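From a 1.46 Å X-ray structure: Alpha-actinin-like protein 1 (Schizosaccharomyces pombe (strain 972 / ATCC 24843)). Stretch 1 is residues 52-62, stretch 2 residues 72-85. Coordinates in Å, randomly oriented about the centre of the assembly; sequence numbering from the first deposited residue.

Stretch 1, residues 52-62: IGDENLGRYNR
Stretch 2 (72-85) ENVNKALEYIKSKG

This is a largely polar contact in which a loop runs antiparallel to a helix and is held by helix side chains, two of them, Asn 73 and Lys 76, hydrogen-bonded to loop backbone. Residues 72-83 are helical; stretch 1 leaves its own helix at Asp 54 (phi/psi 55/48). Leu 57 (-85/-1) and Gly 58 (80/-156) turn the loop. Between CA atoms, Gly 53 CA lies 9.4 Å from Lys 84 CA, Leu 57 CA 8.0 Å from Tyr 80 CA, and Tyr 60 CA 6.1 Å from Asn 73 CA, so the chains converge toward Asn 73.

There, Asn 73 (chi1 m, chi2 -11°) pairs with the backbone of Asn 61: Asn 61 N donates to Asn 73 OD1 (2.9 Å), and Asn 73 ND2 donates to Asn 61 O (2.8 Å). Asn 61 ND2 (chi1 m) donates to Glu 72 OE1 at 2.9 Å.

Lys 76 is extended (t, t, t) until chi4, which is p. Its NZ makes a very short bond to Leu 57 O (2.4 Å) and a weak one to Arg 59 O (3.4 Å).

Tyr 80 (chi1 t, chi2 79°) receives Leu 57 CD1 over one face, 4.0 Å from the ring centroid. Its OH donates to Glu 55 OE2 (2.6 Å). Lys 84 NZ forms a salt bridge with Glu 55 OE2 (3.4 Å), whose hydrogen bond is weak.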

# COMPACT_ATOMS: atom_id res chain seq x y z
N ILE A 52 -0.99 -10.25 -7.76
CA ILE A 52 -1.62 -8.96 -8.02
C ILE A 52 -2.05 -8.81 -9.48
O ILE A 52 -2.96 -8.04 -9.78
CB ILE A 52 -0.74 -7.78 -7.57
CG1 ILE A 52 0.56 -7.69 -8.40
CG2 ILE A 52 -0.41 -7.92 -6.08
CD1 ILE A 52 1.52 -6.58 -7.98
N GLY A 53 -1.39 -9.55 -10.37
CA GLY A 53 -1.69 -9.53 -11.79
C GLY A 53 -2.71 -10.58 -12.23
O GLY A 53 -3.16 -10.54 -13.37
N ASP A 54 -3.05 -11.52 -11.34
CA ASP A 54 -4.02 -12.59 -11.65
C ASP A 54 -3.59 -13.33 -12.91
O ASP A 54 -4.37 -13.58 -13.83
CB ASP A 54 -5.42 -12.01 -11.81
CG ASP A 54 -6.48 -13.08 -12.00
OD1 ASP A 54 -6.29 -14.21 -11.50
OD2 ASP A 54 -7.50 -12.78 -12.66
N GLU A 55 -2.32 -13.72 -12.94
CA GLU A 55 -1.81 -14.48 -14.07
C GLU A 55 -0.78 -15.51 -13.64
O GLU A 55 -0.09 -15.36 -12.65
CB GLU A 55 -1.17 -13.55 -15.10
CG GLU A 55 -2.14 -12.64 -15.79
CD GLU A 55 -1.45 -11.76 -16.80
OE1 GLU A 55 -0.87 -12.32 -17.76
OE2 GLU A 55 -1.47 -10.52 -16.61
N ASN A 56 -0.71 -16.58 -14.41
CA ASN A 56 0.30 -17.59 -14.22
C ASN A 56 1.49 -17.22 -15.07
O ASN A 56 1.40 -17.19 -16.30
CB ASN A 56 -0.25 -18.92 -14.68
CG ASN A 56 0.61 -20.09 -14.27
OD1 ASN A 56 1.84 -20.05 -14.39
ND2 ASN A 56 -0.03 -21.14 -13.77
N LEU A 57 2.62 -16.92 -14.42
CA LEU A 57 3.82 -16.49 -15.14
C LEU A 57 4.63 -17.70 -15.63
O LEU A 57 5.65 -17.52 -16.27
CB LEU A 57 4.66 -15.56 -14.25
CG LEU A 57 4.43 -14.05 -14.38
CD1 LEU A 57 2.98 -13.68 -14.12
CD2 LEU A 57 5.35 -13.26 -13.46
N GLY A 58 4.18 -18.92 -15.34
CA GLY A 58 4.82 -20.11 -15.87
C GLY A 58 6.08 -20.52 -15.12
O GLY A 58 6.26 -20.19 -13.95
N ARG A 59 6.96 -21.25 -15.79
CA ARG A 59 8.08 -21.84 -15.08
C ARG A 59 9.21 -20.85 -14.82
O ARG A 59 9.42 -19.90 -15.57
CB ARG A 59 8.58 -23.10 -15.80
CG ARG A 59 8.18 -24.37 -15.05
CD ARG A 59 8.54 -25.65 -15.78
NE ARG A 59 9.76 -25.49 -16.57
CZ ARG A 59 9.80 -25.36 -17.89
NH1 ARG A 59 8.69 -25.37 -18.62
NH2 ARG A 59 10.97 -25.21 -18.50
N TYR A 60 9.89 -21.04 -13.71
CA TYR A 60 11.05 -20.23 -13.37
C TYR A 60 11.94 -21.08 -12.50
O TYR A 60 11.60 -22.22 -12.19
CB TYR A 60 10.64 -18.94 -12.67
CG TYR A 60 9.81 -19.16 -11.43
CD1 TYR A 60 8.43 -19.24 -11.50
CD2 TYR A 60 10.40 -19.29 -10.18
CE1 TYR A 60 7.66 -19.44 -10.38
CE2 TYR A 60 9.64 -19.48 -9.04
CZ TYR A 60 8.26 -19.56 -9.15
OH TYR A 60 7.46 -19.75 -8.04
N ASN A 61 13.11 -20.56 -12.13
CA ASN A 61 14.08 -21.33 -11.37
C ASN A 61 13.71 -21.30 -9.90
O ASN A 61 13.79 -20.26 -9.26
CB ASN A 61 15.48 -20.77 -11.58
CG ASN A 61 15.85 -20.64 -13.05
OD1 ASN A 61 15.78 -21.61 -13.81
ND2 ASN A 61 16.26 -19.44 -13.45
N ARG A 62 13.30 -22.44 -9.35
CA ARG A 62 12.84 -22.50 -7.97
C ARG A 62 13.98 -22.78 -6.97
O ARG A 62 13.78 -22.68 -5.76
CB ARG A 62 11.72 -23.55 -7.83
CG ARG A 62 10.51 -23.22 -8.69
CD ARG A 62 9.37 -24.21 -8.50
NE ARG A 62 8.89 -24.23 -7.12
CZ ARG A 62 8.04 -25.13 -6.63
NH1 ARG A 62 7.57 -26.10 -7.41
NH2 ARG A 62 7.67 -25.07 -5.36
N GLU A 72 17.95 -14.57 -14.33
CA GLU A 72 16.89 -15.05 -15.20
C GLU A 72 15.52 -14.81 -14.58
O GLU A 72 14.59 -14.35 -15.26
CB GLU A 72 17.06 -16.55 -15.51
CG GLU A 72 18.11 -16.89 -16.53
CD GLU A 72 18.28 -18.39 -16.69
OE1 GLU A 72 17.51 -19.15 -16.06
OE2 GLU A 72 19.18 -18.80 -17.43
N ASN A 73 15.39 -15.16 -13.30
CA ASN A 73 14.12 -14.97 -12.60
C ASN A 73 13.73 -13.50 -12.56
O ASN A 73 12.60 -13.15 -12.87
CB ASN A 73 14.14 -15.51 -11.16
CG ASN A 73 14.10 -17.03 -11.09
OD1 ASN A 73 13.86 -17.72 -12.09
ND2 ASN A 73 14.31 -17.56 -9.90
N VAL A 74 14.66 -12.64 -12.19
CA VAL A 74 14.32 -11.25 -12.08
C VAL A 74 13.97 -10.67 -13.46
O VAL A 74 13.03 -9.87 -13.58
CB VAL A 74 15.46 -10.45 -11.41
CG1 VAL A 74 15.17 -8.98 -11.46
CG2 VAL A 74 15.63 -10.88 -9.98
N ASN A 75 14.72 -11.07 -14.48
CA ASN A 75 14.46 -10.59 -15.82
C ASN A 75 13.05 -11.02 -16.27
O ASN A 75 12.34 -10.24 -16.90
CB ASN A 75 15.53 -11.11 -16.78
CG ASN A 75 15.39 -10.55 -18.18
OD1 ASN A 75 15.54 -9.35 -18.40
ND2 ASN A 75 15.11 -11.42 -19.13
N LYS A 76 12.64 -12.23 -15.92
CA LYS A 76 11.28 -12.69 -16.20
C LYS A 76 10.25 -11.74 -15.59
O LYS A 76 9.30 -11.32 -16.25
CB LYS A 76 11.08 -14.11 -15.65
CG LYS A 76 9.71 -14.68 -15.86
CD LYS A 76 9.67 -16.10 -15.32
CE LYS A 76 8.30 -16.68 -15.35
NZ LYS A 76 7.95 -17.05 -16.75
N ALA A 77 10.46 -11.38 -14.33
CA ALA A 77 9.56 -10.46 -13.65
C ALA A 77 9.52 -9.10 -14.33
O ALA A 77 8.45 -8.54 -14.54
CB ALA A 77 9.98 -10.30 -12.21
N LEU A 78 10.70 -8.56 -14.64
CA LEU A 78 10.77 -7.23 -15.23
C LEU A 78 10.12 -7.23 -16.60
O LEU A 78 9.42 -6.28 -16.95
CB LEU A 78 12.22 -6.73 -15.28
CG LEU A 78 12.93 -6.58 -13.94
CD1 LEU A 78 14.32 -5.99 -14.15
CD2 LEU A 78 12.15 -5.72 -12.98
N GLU A 79 10.33 -8.29 -17.37
CA GLU A 79 9.73 -8.36 -18.69
C GLU A 79 8.21 -8.41 -18.56
O GLU A 79 7.50 -7.76 -19.35
CB GLU A 79 10.29 -9.54 -19.48
CG GLU A 79 11.72 -9.29 -19.97
CD GLU A 79 11.84 -8.02 -20.80
OE1 GLU A 79 10.98 -7.80 -21.69
OE2 GLU A 79 12.78 -7.24 -20.55
N TYR A 80 7.69 -9.13 -17.57
CA TYR A 80 6.23 -9.16 -17.35
C TYR A 80 5.71 -7.75 -17.04
O TYR A 80 4.72 -7.28 -17.61
CB TYR A 80 5.86 -10.13 -16.23
CG TYR A 80 4.39 -10.05 -15.89
CD1 TYR A 80 3.44 -10.68 -16.67
CD2 TYR A 80 3.96 -9.30 -14.80
CE1 TYR A 80 2.10 -10.58 -16.37
CE2 TYR A 80 2.63 -9.20 -14.49
CZ TYR A 80 1.70 -9.84 -15.28
OH TYR A 80 0.36 -9.73 -14.96
N ILE A 81 6.40 -7.06 -16.13
CA ILE A 81 6.01 -5.71 -15.76
C ILE A 81 5.99 -4.76 -16.97
O ILE A 81 5.01 -4.01 -17.19
CB ILE A 81 6.95 -5.19 -14.65
CG1 ILE A 81 6.72 -6.02 -13.37
CG2 ILE A 81 6.70 -3.70 -14.37
CD1 ILE A 81 7.78 -5.80 -12.28
N LYS A 82 7.03 -4.85 -17.79
CA LYS A 82 7.10 -4.06 -19.01
C LYS A 82 5.96 -4.41 -19.97
O LYS A 82 5.37 -3.52 -20.58
CB LYS A 82 8.45 -4.29 -19.69
CG LYS A 82 8.66 -3.49 -20.96
CD LYS A 82 10.04 -3.76 -21.56
CE LYS A 82 10.24 -2.96 -22.85
NZ LYS A 82 11.57 -3.24 -23.47
N SER A 83 5.66 -5.70 -20.09
CA SER A 83 4.60 -6.17 -20.99
C SER A 83 3.24 -5.59 -20.65
O SER A 83 2.35 -5.52 -21.51
CB SER A 83 4.52 -7.69 -20.99
OG SER A 83 3.74 -8.17 -19.91
N LYS A 84 3.07 -5.18 -19.40
CA LYS A 84 1.82 -4.57 -18.93
C LYS A 84 1.86 -3.04 -19.04
O LYS A 84 0.96 -2.37 -18.54
CB LYS A 84 1.53 -4.98 -17.48
CG LYS A 84 1.47 -6.50 -17.25
CD LYS A 84 0.17 -7.13 -17.74
CE LYS A 84 -0.99 -6.82 -16.80
NZ LYS A 84 -2.29 -7.33 -17.33
N GLY A 85 2.88 -2.50 -19.70
CA GLY A 85 2.97 -1.07 -19.93
C GLY A 85 3.45 -0.23 -18.77
O GLY A 85 3.26 0.98 -18.76
O HOH W 1 -3.42 -8.21 -14.61
O HOH W 2 17.07 -22.19 -16.34